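Phosphonopyruvate hydrolase (PDB 2HJP) hydrolyses the phosphorus-carbon bond of phosphonopyruvate with the help of a divalent metal ion, giving pyruvate and phosphate. Local coordinates at residues Phe150-Arg155 with Gly179-Leu184; Leu78-Asp83 with Ala102-Ile107; Ser42-Ser47 with His237-Ala242. All blocks are in the same frame, centred on the assembly; numbering follows the deposited sequence.

Contact 1 of 3, residues Phe150-Arg155 with Gly179-Leu184. With PPR (phosphonopyruvate), chain G.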
ATOM      1  N   PHE A 150       0.332 -21.750  15.001  1.00 22.27           N
ATOM      2  CA  PHE A 150       0.808 -20.357  14.962  1.00 21.61           C
ATOM      3  C   PHE A 150       1.070 -19.995  16.434  1.00 21.92           C
ATOM      4  O   PHE A 150       0.245 -20.275  17.271  1.00 22.63           O
ATOM      5  CB  PHE A 150      -0.310 -19.471  14.439  1.00 19.35           C
ATOM      6  CG  PHE A 150      -0.000 -17.991  14.459  1.00 20.68           C
ATOM      7  CD1 PHE A 150       0.631 -17.371  13.346  1.00 20.46           C
ATOM      8  CD2 PHE A 150      -0.449 -17.189  15.510  1.00 18.45           C
ATOM      9  CE1 PHE A 150       0.791 -15.959  13.293  1.00 20.76           C
ATOM     10  CE2 PHE A 150      -0.293 -15.789  15.458  1.00 21.11           C
ATOM     11  CZ  PHE A 150       0.326 -15.185  14.345  1.00 19.85           C
ATOM     12  N   VAL A 151       2.163 -19.296  16.702  1.00 19.64           N
ATOM     13  CA  VAL A 151       2.620 -19.008  18.044  1.00 18.53           C
ATOM     14  C   VAL A 151       2.400 -17.613  18.559  1.00 19.04           C
ATOM     15  O   VAL A 151       2.780 -16.656  17.907  1.00 18.59           O
ATOM     16  CB  VAL A 151       4.165 -19.330  18.083  1.00 18.67           C
ATOM     17  CG1 VAL A 151       4.786 -18.934  19.380  1.00 17.97           C
ATOM     18  CG2 VAL A 151       4.343 -20.805  17.778  1.00 18.85           C
ATOM     19  N   VAL A 152       1.835 -17.502  19.762  1.00 18.28           N
ATOM     20  CA  VAL A 152       1.622 -16.196  20.336  1.00 17.90           C
ATOM     21  C   VAL A 152       2.569 -16.002  21.511  1.00 18.41           C
ATOM     22  O   VAL A 152       2.494 -16.709  22.517  1.00 15.56           O
ATOM     23  CB  VAL A 152       0.172 -16.084  20.797  1.00 19.59           C
ATOM     24  CG1 VAL A 152      -0.028 -14.772  21.579  1.00 18.17           C
ATOM     25  CG2 VAL A 152      -0.752 -16.252  19.592  1.00 18.47           C
ATOM     26  N   ILE A 153       3.441 -15.011  21.376  1.00 17.61           N
ATOM     27  CA  ILE A 153       4.475 -14.695  22.349  1.00 15.69           C
ATOM     28  C   ILE A 153       4.155 -13.412  23.045  1.00 17.02           C
ATOM     29  O   ILE A 153       3.947 -12.381  22.406  1.00 15.75           O
ATOM     30  CB  ILE A 153       5.873 -14.560  21.628  1.00 17.06           C
ATOM     31  CG1 ILE A 153       6.172 -15.869  20.853  1.00 15.01           C
ATOM     32  CG2 ILE A 153       7.048 -14.305  22.648  1.00 16.55           C
ATOM     33  CD1 ILE A 153       7.295 -15.764  19.824  1.00 14.50           C
ATOM     34  N   ALA A 154       4.105 -13.481  24.383  1.00 17.23           N
ATOM     35  CA  ALA A 154       3.826 -12.296  25.167  1.00 18.60           C
ATOM     36  C   ALA A 154       5.152 -11.747  25.694  1.00 18.35           C
ATOM     37  O   ALA A 154       5.949 -12.445  26.350  1.00 17.89           O
ATOM     38  CB  ALA A 154       2.920 -12.652  26.346  1.00 19.30           C
ATOM     39  N   ARG A 155       5.335 -10.471  25.464  1.00 17.92           N
ATOM     40  CA  ARG A 155       6.523  -9.810  25.933  1.00 16.81           C
ATOM     41  C   ARG A 155       6.244  -9.007  27.179  1.00 17.75           C
ATOM     42  O   ARG A 155       5.343  -8.152  27.217  1.00 19.18           O
ATOM     43  CB  ARG A 155       7.089  -8.960  24.796  1.00 16.23           C
ATOM     44  CG  ARG A 155       8.100  -7.913  25.227  1.00 16.84           C
ATOM     45  CD  ARG A 155       8.741  -7.219  23.982  1.00 18.76           C
ATOM     46  NE  ARG A 155       9.339  -5.935  24.348  1.00 24.40           N
ATOM     47  CZ  ARG A 155      10.156  -5.200  23.588  1.00 26.63           C
ATOM     48  NH1 ARG A 155      10.511  -5.630  22.392  1.00 27.77           N
ATOM     49  NH2 ARG A 155      10.575  -3.998  24.008  1.00 27.33           N
ATOM     50  N   GLY A 179      -3.000 -17.980  27.645  1.00 19.46           N
ATOM     51  CA  GLY A 179      -2.771 -18.592  26.348  1.00 20.56           C
ATOM     52  C   GLY A 179      -1.451 -18.332  25.650  1.00 19.05           C
ATOM     53  O   GLY A 179      -1.194 -18.937  24.611  1.00 18.48           O
ATOM     54  N   ALA A 180      -0.579 -17.493  26.213  1.00 19.77           N
ATOM     55  CA  ALA A 180       0.722 -17.298  25.539  1.00 19.20           C
ATOM     56  C   ALA A 180       1.530 -18.604  25.376  1.00 18.66           C
ATOM     57  O   ALA A 180       1.606 -19.444  26.286  1.00 18.87           O
ATOM     58  CB  ALA A 180       1.538 -16.238  26.265  1.00 18.07           C
ATOM     59  N   ASP A 181       2.128 -18.807  24.190  1.00 16.69           N
ATOM     60  CA  ASP A 181       2.889 -20.025  23.948  1.00 16.04           C
ATOM     61  C   ASP A 181       4.285 -19.861  24.422  1.00 17.47           C
ATOM     62  O   ASP A 181       5.020 -20.853  24.516  1.00 16.78           O
ATOM     63  CB  ASP A 181       2.888 -20.329  22.437  1.00 18.73           C
ATOM     64  CG  ASP A 181       1.467 -20.641  21.913  1.00 21.75           C
ATOM     65  OD1 ASP A 181       0.952 -21.698  22.311  1.00 19.75           O
ATOM     66  OD2 ASP A 181       0.863 -19.821  21.163  1.00 18.58           O
ATOM     67  N   ALA A 182       4.669 -18.602  24.661  1.00 16.10           N
ATOM     68  CA  ALA A 182       6.030 -18.314  25.155  1.00 20.29           C
ATOM     69  C   ALA A 182       6.084 -16.952  25.772  1.00 20.00           C
ATOM     70  O   ALA A 182       5.212 -16.132  25.502  1.00 20.99           O
ATOM     71  CB  ALA A 182       7.042 -18.440  24.034  1.00 20.51           C
ATOM     72  N   ILE A 183       7.082 -16.707  26.620  1.00 18.78           N
ATOM     73  CA  ILE A 183       7.198 -15.431  27.272  1.00 18.89           C
ATOM     74  C   ILE A 183       8.563 -14.791  26.964  1.00 18.75           C
ATOM     75  O   ILE A 183       9.630 -15.379  27.239  1.00 17.75           O
ATOM     76  CB  ILE A 183       7.034 -15.608  28.783  1.00 21.35           C
ATOM     77  CG1 ILE A 183       5.690 -16.339  29.085  1.00 22.73           C
ATOM     78  CG2 ILE A 183       7.179 -14.261  29.427  1.00 18.65           C
ATOM     79  CD1 ILE A 183       5.103 -16.164  30.427  1.00 35.83           C
ATOM     80  N   LEU A 184       8.522 -13.614  26.360  1.00 16.08           N
ATOM     81  CA  LEU A 184       9.745 -12.924  26.024  1.00 16.59           C
ATOM     82  C   LEU A 184       9.930 -11.961  27.193  1.00 17.57           C
ATOM     83  O   LEU A 184       9.104 -11.089  27.392  1.00 16.64           O
ATOM     84  CB  LEU A 184       9.576 -12.156  24.702  1.00 16.73           C
ATOM     85  CG  LEU A 184      10.905 -11.573  24.128  1.00 17.30           C
ATOM     86  CD1 LEU A 184      10.704 -11.146  22.606  1.00 16.42           C
ATOM     87  CD2 LEU A 184      11.403 -10.405  25.102  1.00 16.31           C
TER
HETATM   88  C1  PPR G 291      12.440  -4.885  17.955  1.00 20.18           C
HETATM   89  O1  PPR G 291      13.473  -5.453  17.409  1.00 17.46           O
HETATM   90  O2' PPR G 291      11.688  -4.140  17.387  1.00 17.68           O
HETATM   91  C2  PPR G 291      12.228  -5.250  19.393  1.00 21.75           C
HETATM   92  C3  PPR G 291      13.168  -5.540  20.339  1.00 23.63           C
HETATM   93  O2  PPR G 291      10.940  -5.263  19.739  1.00 18.90           O
HETATM   94  P   PPR G 291      13.765  -3.940  21.068  1.00 26.69           P
HETATM   95  O1P PPR G 291      12.503  -3.345  21.754  1.00 25.43           O
HETATM   96  O2P PPR G 291      14.296  -3.095  19.879  1.00 26.79           O
HETATM   97  O3P PPR G 291      14.753  -4.333  22.063  1.00 26.75           O
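Asp-181 turns its carboxylate back onto Val-152 and takes hold of the start of the neighbouring strand. Its CG stands beside its own backbone N (chi1 -65°), which lays OD2 in front of Val-152 N at 2.9 Å; the bond is almost straight and uses the anti lone pair of OD2. The backbone answers in the other direction, Asp-181 N giving its proton to Val-152 O at 2.7 Å, so the residue grips both polar groups of Val-152. Arg-145 and Arg-8 hold the same carboxylate by salt bridges, which would be expected to keep it ionised. Beyond this clamp the strands run parallel: Ala-154 N bonds to Ala-182 O at 3.1 Å, and Leu-184 N to Ala-154 O at 2.8 Å.

Ala-154 and Ile-183 share one face of the sheet, where Ala-180, in the loop before the strand, points its methyl at the flank of the Ala-154 methyl, CB to CB at 3.8 Å. Ile-153, Arg-155, Ala-182 and Leu-184 share the other. There Ile-153 crosses Leu-184 at a slant, its CG2 resting 3.9 Å from Leu-184 CB, while Arg-155 and Leu-184 lie side by side and point the same way. Arg-155 is extended from CG to NE, and this carries the guanidinium to phosphonopyruvate, which it meets at its edge. Arg-155 NH1 and NH2 both donate to phosphonopyruvate O1P, and NH1 also makes a weak, bent bond to O2 of the same ligand at 2.7 Å. Glu-157 pairs with NE.

The two strands belong to the beta-alpha-beta unit whose crossover is helix 165-177, which ends in a Schellman motif at Gly-179. Helix 131-144 packs on Val-152 and Ala-154, strand 106-110 adjoins 151-156 on its other edge, and strand 208-210 offers Val-209 to Ile-153, Ala-182 and Leu-184.

Contact 2 of 3, residues Leu78-Asp83 with Ala102-Ile107. With MG (magnesium ion), chain C; PPR (phosphonopyruvate), chain G.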
ATOM      1  N   LEU A  78       8.903 -17.032  10.329  1.00 14.94           N
ATOM      2  CA  LEU A  78       9.010 -15.589  10.533  1.00 14.16           C
ATOM      3  C   LEU A  78       8.234 -15.309  11.824  1.00 15.11           C
ATOM      4  O   LEU A  78       7.065 -15.729  11.955  1.00 14.80           O
ATOM      5  CB  LEU A  78       8.313 -14.835   9.369  1.00 14.06           C
ATOM      6  CG  LEU A  78       8.074 -13.347   9.639  1.00 17.38           C
ATOM      7  CD1 LEU A  78       9.411 -12.653   9.916  1.00 15.43           C
ATOM      8  CD2 LEU A  78       7.335 -12.722   8.371  1.00 15.82           C
ATOM      9  N   ILE A  79       8.888 -14.623  12.754  1.00 15.16           N
ATOM     10  CA  ILE A  79       8.311 -14.212  14.006  1.00 15.28           C
ATOM     11  C   ILE A  79       8.104 -12.713  13.775  1.00 17.23           C
ATOM     12  O   ILE A  79       9.097 -11.969  13.612  1.00 16.99           O
ATOM     13  CB  ILE A  79       9.318 -14.393  15.137  1.00 16.52           C
ATOM     14  CG1 ILE A  79       9.759 -15.854  15.231  1.00 16.82           C
ATOM     15  CG2 ILE A  79       8.713 -13.842  16.447  1.00 12.59           C
ATOM     16  CD1 ILE A  79      10.806 -16.275  14.208  1.00 30.41           C
ATOM     17  N   ALA A  80       6.844 -12.266  13.739  1.00 16.26           N
ATOM     18  CA  ALA A  80       6.564 -10.846  13.531  1.00 16.94           C
ATOM     19  C   ALA A  80       6.345 -10.048  14.828  1.00 16.72           C
ATOM     20  O   ALA A  80       5.612 -10.492  15.724  1.00 16.22           O
ATOM     21  CB  ALA A  80       5.315 -10.707  12.614  1.00 16.65           C
ATOM     22  N   ASP A  81       6.962  -8.858  14.895  1.00 15.80           N
ATOM     23  CA  ASP A  81       6.813  -7.931  16.005  1.00 16.30           C
ATOM     24  C   ASP A  81       5.505  -7.095  15.799  1.00 17.09           C
ATOM     25  O   ASP A  81       5.412  -6.335  14.841  1.00 18.35           O
ATOM     26  CB  ASP A  81       8.024  -6.986  16.002  1.00 16.94           C
ATOM     27  CG  ASP A  81       8.018  -5.982  17.139  1.00 17.21           C
ATOM     28  OD1 ASP A  81       7.063  -5.927  17.953  1.00 17.45           O
ATOM     29  OD2 ASP A  81       9.017  -5.219  17.202  1.00 19.02           O
ATOM     30  N   ILE A  82       4.494  -7.239  16.659  1.00 16.52           N
ATOM     31  CA  ILE A  82       3.286  -6.413  16.470  1.00 17.24           C
ATOM     32  C   ILE A  82       3.134  -5.373  17.568  1.00 17.07           C
ATOM     33  O   ILE A  82       2.020  -4.930  17.906  1.00 18.37           O
ATOM     34  CB  ILE A  82       1.989  -7.291  16.311  1.00 15.96           C
ATOM     35  CG1 ILE A  82       1.748  -8.138  17.558  1.00 16.43           C
ATOM     36  CG2 ILE A  82       2.176  -8.197  15.083  1.00 19.48           C
ATOM     37  CD1 ILE A  82       0.360  -8.767  17.647  1.00 14.41           C
ATOM     38  N   ASP A  83       4.274  -4.973  18.119  1.00 18.82           N
ATOM     39  CA  ASP A  83       4.330  -3.934  19.149  1.00 21.87           C
ATOM     40  C   ASP A  83       3.310  -4.193  20.250  1.00 21.56           C
ATOM     41  O   ASP A  83       3.418  -5.236  20.905  1.00 22.49           O
ATOM     42  CB  ASP A  83       4.104  -2.550  18.520  1.00 24.87           C
ATOM     43  CG  ASP A  83       5.335  -2.046  17.671  1.00 31.09           C
ATOM     44  OD1 ASP A  83       5.304  -0.830  17.309  1.00 36.33           O
ATOM     45  OD2 ASP A  83       6.308  -2.816  17.331  1.00 29.93           O
ATOM     46  N   ALA A 102      -0.527 -13.281   6.269  1.00 17.04           N
ATOM     47  CA  ALA A 102       0.692 -12.758   5.588  1.00 17.71           C
ATOM     48  C   ALA A 102       1.832 -13.834   5.569  1.00 18.24           C
ATOM     49  O   ALA A 102       2.816 -13.720   4.812  1.00 17.69           O
ATOM     50  CB  ALA A 102       1.195 -11.449   6.287  1.00 16.24           C
ATOM     51  N   GLY A 103       1.688 -14.870   6.413  1.00 16.81           N
ATOM     52  CA  GLY A 103       2.635 -15.957   6.435  1.00 15.82           C
ATOM     53  C   GLY A 103       3.557 -15.945   7.653  1.00 16.12           C
ATOM     54  O   GLY A 103       4.503 -16.718   7.677  1.00 18.24           O
ATOM     55  N   ALA A 104       3.343 -15.037   8.602  1.00 15.40           N
ATOM     56  CA  ALA A 104       4.132 -15.075   9.861  1.00 16.91           C
ATOM     57  C   ALA A 104       3.788 -16.358  10.668  1.00 17.64           C
ATOM     58  O   ALA A 104       2.621 -16.832  10.645  1.00 18.81           O
ATOM     59  CB  ALA A 104       3.822 -13.853  10.711  1.00 15.89           C
ATOM     60  N   SER A 105       4.773 -16.931  11.343  1.00 13.90           N
ATOM     61  CA  SER A 105       4.518 -18.153  12.113  1.00 16.09           C
ATOM     62  C   SER A 105       4.277 -17.820  13.624  1.00 15.86           C
ATOM     63  O   SER A 105       3.785 -18.684  14.395  1.00 18.46           O
ATOM     64  CB  SER A 105       5.668 -19.149  11.951  1.00 11.20           C
ATOM     65  OG  SER A 105       5.613 -19.809  10.669  1.00 13.09           O
ATOM     66  N   ALA A 106       4.543 -16.560  13.998  1.00 14.83           N
ATOM     67  CA  ALA A 106       4.370 -16.079  15.382  1.00 13.65           C
ATOM     68  C   ALA A 106       4.276 -14.577  15.376  1.00 16.35           C
ATOM     69  O   ALA A 106       4.704 -13.919  14.395  1.00 16.31           O
ATOM     70  CB  ALA A 106       5.601 -16.462  16.214  1.00 11.57           C
ATOM     71  N   ILE A 107       3.732 -14.047  16.478  1.00 17.02           N
ATOM     72  CA  ILE A 107       3.692 -12.621  16.704  1.00 16.18           C
ATOM     73  C   ILE A 107       4.175 -12.498  18.146  1.00 15.50           C
ATOM     74  O   ILE A 107       4.080 -13.431  18.933  1.00 19.23           O
ATOM     75  CB  ILE A 107       2.300 -11.982  16.550  1.00 14.36           C
ATOM     76  CG1 ILE A 107       1.187 -12.744  17.314  1.00 16.51           C
ATOM     77  CG2 ILE A 107       1.981 -11.973  15.071  1.00 14.53           C
ATOM     78  CD1 ILE A 107       1.177 -12.525  18.816  1.00 17.04           C
TER
HETATM   79 MG    MG C 292       9.895  -3.864  18.509  1.00 23.08          MG
HETATM   80  C1  PPR G 291      12.440  -4.885  17.955  1.00 20.18           C
HETATM   81  O1  PPR G 291      13.473  -5.453  17.409  1.00 17.46           O
HETATM   82  O2' PPR G 291      11.688  -4.140  17.387  1.00 17.68           O
HETATM   83  C2  PPR G 291      12.228  -5.250  19.393  1.00 21.75           C
HETATM   84  C3  PPR G 291      13.168  -5.540  20.339  1.00 23.63           C
HETATM   85  O2  PPR G 291      10.940  -5.263  19.739  1.00 18.90           O
HETATM   86  P   PPR G 291      13.765  -3.940  21.068  1.00 26.69           P
HETATM   87  O1P PPR G 291      12.503  -3.345  21.754  1.00 25.43           O
HETATM   88  O2P PPR G 291      14.296  -3.095  19.879  1.00 26.79           O
HETATM   89  O3P PPR G 291      14.753  -4.333  22.063  1.00 26.75           O
HETATM   90  O   HOH W   1       6.593 -18.039   8.912  1.00 18.65           O
HETATM   91  O   HOH W   2       8.188  -4.115  19.744  1.00 20.62           O
HETATM   92  O   HOH W   3       9.006  -2.273  17.413  1.00 20.59           O
HETATM   93  O   HOH W   4      10.639  -2.318  19.718  1.00 20.72           O
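Ile-82 and Ile-107 each set CG1 between the backbone N and the carbonyl carbon (chi1 61° and 48°), and their branches cross, CG2 to CG2 at 3.8 Å. Asp-81, whose CB points away from strand 106-110, has CG anti to its N (chi1 -178°), and its carboxylate reaches the magnesium ion.

Behind the isoleucines the strands pair in parallel. Ala-80 N donates to Ala-106 O at 2.8 Å, and Leu-78 O accepts from Ser-105 N at 2.7 Å, with a second, weak bond from Ala-106 N. A water takes the proton of Leu-78 N and donates to Gly-103 O and Ser-105 OG, bridging Leu-78 to the loop that leads into strand 106-110; Asn-4 also bonds that hydroxyl.

At the far end Asp-81 OD2 binds magnesium at 2.1 Å, and Gly-43 N bonds to the same oxygen. Asp-81 OD1 accepts from Asp-83 N at 3.0 Å, from above the carboxylate plane, an Asx turn that would be expected to limit the carboxylate's rotation; a metal-bound water probably donates to OD1 too. Phosphonopyruvate O2 and O2' with three waters complete the six ligands. The Asp-81 end lies at the C-terminal, catalytic end of a TIM barrel in the PEP mutase/isocitrate lyase superfamily: a beta-alpha-beta unit whose strand 78-81 delivers a metal-binding aspartate.

Contact 3 of 3, residues Ser42-Ser47 with His237-Ala242. With PPR (phosphonopyruvate), chain G.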
ATOM      1  N   SER A  42      11.453  -7.439  13.019  1.00 13.41           N
ATOM      2  CA  SER A  42      11.690  -6.340  13.928  1.00 13.38           C
ATOM      3  C   SER A  42      11.023  -4.975  13.618  1.00 14.90           C
ATOM      4  O   SER A  42      11.230  -4.435  12.557  1.00 14.83           O
ATOM      5  CB  SER A  42      13.221  -6.109  13.971  1.00 10.59           C
ATOM      6  OG  SER A  42      13.484  -4.977  14.801  1.00 13.21           O
ATOM      7  N   GLY A  43      10.248  -4.425  14.549  1.00 15.27           N
ATOM      8  CA  GLY A  43       9.681  -3.084  14.327  1.00 16.41           C
ATOM      9  C   GLY A  43      10.787  -2.011  14.436  1.00 16.82           C
ATOM     10  O   GLY A  43      10.747  -0.986  13.786  1.00 17.47           O
ATOM     11  N   PHE A  44      11.816  -2.265  15.248  1.00 17.68           N
ATOM     12  CA  PHE A  44      12.890  -1.314  15.420  1.00 15.39           C
ATOM     13  C   PHE A  44      13.660  -1.225  14.083  1.00 16.18           C
ATOM     14  O   PHE A  44      13.962  -0.111  13.557  1.00 16.88           O
ATOM     15  CB  PHE A  44      13.852  -1.810  16.540  1.00 15.14           C
ATOM     16  CG  PHE A  44      15.064  -0.909  16.710  1.00 16.41           C
ATOM     17  CD1 PHE A  44      14.958   0.268  17.435  1.00 17.42           C
ATOM     18  CD2 PHE A  44      16.259  -1.206  16.066  1.00 15.42           C
ATOM     19  CE1 PHE A  44      16.066   1.163  17.511  1.00 17.15           C
ATOM     20  CE2 PHE A  44      17.337  -0.349  16.136  1.00 17.28           C
ATOM     21  CZ  PHE A  44      17.226   0.860  16.877  1.00 16.50           C
ATOM     22  N   GLU A  45      13.997  -2.392  13.541  1.00 14.91           N
ATOM     23  CA  GLU A  45      14.710  -2.409  12.251  1.00 14.57           C
ATOM     24  C   GLU A  45      13.912  -1.791  11.112  1.00 15.00           C
ATOM     25  O   GLU A  45      14.464  -1.009  10.348  1.00 12.89           O
ATOM     26  CB  GLU A  45      15.097  -3.803  11.826  1.00 15.23           C
ATOM     27  CG  GLU A  45      16.304  -4.343  12.634  1.00 17.98           C
ATOM     28  CD  GLU A  45      17.356  -4.969  11.743  1.00 17.03           C
ATOM     29  OE1 GLU A  45      17.050  -5.143  10.529  1.00 16.20           O
ATOM     30  OE2 GLU A  45      18.455  -5.290  12.246  1.00 14.52           O
ATOM     31  N   LEU A  46      12.620  -2.121  10.982  1.00 14.30           N
ATOM     32  CA  LEU A  46      11.895  -1.542   9.865  1.00 13.11           C
ATOM     33  C   LEU A  46      11.730  -0.015  10.088  1.00 12.90           C
ATOM     34  O   LEU A  46      11.918   0.766   9.155  1.00 13.69           O
ATOM     35  CB  LEU A  46      10.529  -2.217   9.723  1.00 12.93           C
ATOM     36  CG  LEU A  46       9.743  -1.787   8.526  1.00 14.39           C
ATOM     37  CD1 LEU A  46      10.503  -2.087   7.263  1.00 15.25           C
ATOM     38  CD2 LEU A  46       8.421  -2.499   8.546  1.00 15.75           C
ATOM     39  N   SER A  47      11.397   0.431  11.297  1.00 12.55           N
ATOM     40  CA  SER A  47      11.269   1.881  11.484  1.00 13.42           C
ATOM     41  C   SER A  47      12.649   2.543  11.279  1.00 13.28           C
ATOM     42  O   SER A  47      12.747   3.624  10.735  1.00 14.33           O
ATOM     43  CB  SER A  47      10.674   2.225  12.894  1.00 14.86           C
ATOM     44  OG  SER A  47      11.580   1.696  13.842  1.00 17.87           O
ATOM     45  N   HIS A 237      20.861  -6.379  14.598  1.00 16.85           N
ATOM     46  CA  HIS A 237      22.202  -6.461  14.098  1.00 16.65           C
ATOM     47  C   HIS A 237      22.288  -6.314  12.567  1.00 16.34           C
ATOM     48  O   HIS A 237      23.341  -5.894  12.032  1.00 17.11           O
ATOM     49  CB  HIS A 237      22.831  -7.770  14.584  1.00 15.86           C
ATOM     50  CG  HIS A 237      22.805  -7.917  16.074  1.00 19.05           C
ATOM     51  ND1 HIS A 237      21.674  -8.332  16.757  1.00 19.73           N
ATOM     52  CD2 HIS A 237      23.689  -7.494  17.018  1.00 16.07           C
ATOM     53  CE1 HIS A 237      21.859  -8.137  18.062  1.00 20.40           C
ATOM     54  NE2 HIS A 237      23.076  -7.633  18.244  1.00 19.70           N
ATOM     55  N   ALA A 238      21.204  -6.603  11.870  1.00 14.73           N
ATOM     56  CA  ALA A 238      21.264  -6.421  10.403  1.00 16.03           C
ATOM     57  C   ALA A 238      21.239  -4.908  10.088  1.00 16.23           C
ATOM     58  O   ALA A 238      22.062  -4.409   9.297  1.00 16.45           O
ATOM     59  CB  ALA A 238      20.062  -7.062   9.726  1.00 14.90           C
ATOM     60  N   ILE A 239      20.342  -4.159  10.719  1.00 15.92           N
ATOM     61  CA  ILE A 239      20.317  -2.729  10.314  1.00 19.08           C
ATOM     62  C   ILE A 239      21.650  -2.034  10.758  1.00 18.48           C
ATOM     63  O   ILE A 239      22.188  -1.118  10.090  1.00 18.07           O
ATOM     64  CB  ILE A 239      19.024  -1.977  10.898  1.00 17.02           C
ATOM     65  CG1 ILE A 239      18.856  -0.616  10.218  1.00 15.22           C
ATOM     66  CG2 ILE A 239      19.123  -1.816  12.385  1.00 13.70           C
ATOM     67  CD1 ILE A 239      18.391  -0.682   8.768  1.00 16.14           C
ATOM     68  N   ARG A 240      22.196  -2.515  11.863  1.00 17.66           N
ATOM     69  CA  ARG A 240      23.408  -1.929  12.395  1.00 19.20           C
ATOM     70  C   ARG A 240      24.539  -2.246  11.466  1.00 17.54           C
ATOM     71  O   ARG A 240      25.279  -1.332  11.095  1.00 16.30           O
ATOM     72  CB  ARG A 240      23.682  -2.375  13.853  1.00 17.32           C
ATOM     73  CG  ARG A 240      22.850  -1.568  14.839  1.00 19.52           C
ATOM     74  CD  ARG A 240      22.675  -2.372  16.193  1.00 17.56           C
ATOM     75  NE  ARG A 240      23.914  -2.296  17.002  1.00 17.65           N
ATOM     76  CZ  ARG A 240      24.186  -3.137  17.984  1.00 21.52           C
ATOM     77  NH1 ARG A 240      23.280  -4.125  18.298  1.00 15.16           N
ATOM     78  NH2 ARG A 240      25.370  -3.035  18.565  1.00 19.69           N
ATOM     79  N   ALA A 241      24.642  -3.502  11.036  1.00 17.52           N
ATOM     80  CA  ALA A 241      25.693  -3.859  10.102  1.00 18.96           C
ATOM     81  C   ALA A 241      25.570  -3.041   8.776  1.00 18.69           C
ATOM     82  O   ALA A 241      26.585  -2.600   8.179  1.00 15.33           O
ATOM     83  CB  ALA A 241      25.655  -5.401   9.774  1.00 17.26           C
ATOM     84  N   ALA A 242      24.332  -2.906   8.294  1.00 17.54           N
ATOM     85  CA  ALA A 242      24.077  -2.214   7.070  1.00 18.07           C
ATOM     86  C   ALA A 242      24.543  -0.781   7.191  1.00 17.51           C
ATOM     87  O   ALA A 242      25.254  -0.283   6.314  1.00 18.24           O
ATOM     88  CB  ALA A 242      22.573  -2.235   6.696  1.00 16.38           C
TER
HETATM   89  C1  PPR G 291      12.440  -4.885  17.955  1.00 20.18           C
HETATM   90  O1  PPR G 291      13.473  -5.453  17.409  1.00 17.46           O
HETATM   91  O2' PPR G 291      11.688  -4.140  17.387  1.00 17.68           O
HETATM   92  C2  PPR G 291      12.228  -5.250  19.393  1.00 21.75           C
HETATM   93  C3  PPR G 291      13.168  -5.540  20.339  1.00 23.63           C
HETATM   94  O2  PPR G 291      10.940  -5.263  19.739  1.00 18.90           O
HETATM   95  P   PPR G 291      13.765  -3.940  21.068  1.00 26.69           P
HETATM   96  O1P PPR G 291      12.503  -3.345  21.754  1.00 25.43           O
HETATM   97  O2P PPR G 291      14.296  -3.095  19.879  1.00 26.79           O
HETATM   98  O3P PPR G 291      14.753  -4.333  22.063  1.00 26.75           O
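Glu-45 makes the polar link to Ile-239, and the residues before it bind the substrate. Ser-42 comes first, as N-cap of helix 43-49: its OG accepts from Glu-45 N at 2.9 Å in a nearly straight bond. With OG anti to the backbone N (chi1 177°), the same hydroxyl reaches the substrate carboxylate and donates to O1 of phosphonopyruvate, Ser-42 OG to O1 at 2.7 Å.

Gly-43 follows, its N bonded to Asp-81 OD2, the metal ligand. Phe-44 N then donates to O2' of phosphonopyruvate at 2.8 Å, so the carboxylate sits at the helix N-terminus, where the helix dipole would be expected to stabilise its charge. The Phe-44 ring reaches across to the other helix, CE2 lying 4.4 Å from Ile-239 CG2, and phosphonate oxygen O2P also approaches it obliquely.

At Glu-45 the chain is bent at chi2 (-133°), which swings the carboxylate to the first turn of helix 237-256. Glu-45 OE2 takes the proton of Ile-239 N at 2.7 Å, from well above the carboxylate plane. The glutamate and Ile-239 slide past each other in opposite directions, and Glu-45 CD packs on Ile-239 CB at 3.5 Å. The other oxygen, OE1, is held by His-23. A carboxylate placed here would be favoured by the N-terminal end of that helix, as Glu-45 OE2 sits at its first turn.

A second subunit joins in: its Leu-26 packs on Ile-239 and its Gln-276 on Phe-44. The arrangement is that of a barrel active site in which the short helix after strand 38-41 meets the helix after strand 229-234, and in which two helix N-termini take up carboxylates, one from the substrate and one from Glu-45.

In the fold
All three contacts are buried, but they differ in what holds them. Contacts 1 and 2 are strand pairings of the same closed parallel barrel and adjoin through neighbouring strands 106-110 and 151-156, where Val-151 N probably bonds to Ser-105 O. Contact 3 pairs two helices and lies where a second subunit packs, whereas no other protein chain touches the first two. Backbone bonds and apolar side chains hold the strand pairs, with one carboxylate bond added in contact 1; one side-chain-to-backbone bond and packing on a single isoleucine join the helices. All converge on phosphonopyruvate: contact 1 brings an arginine to it, contact 2 the metal, contact 3 a helix N-terminus.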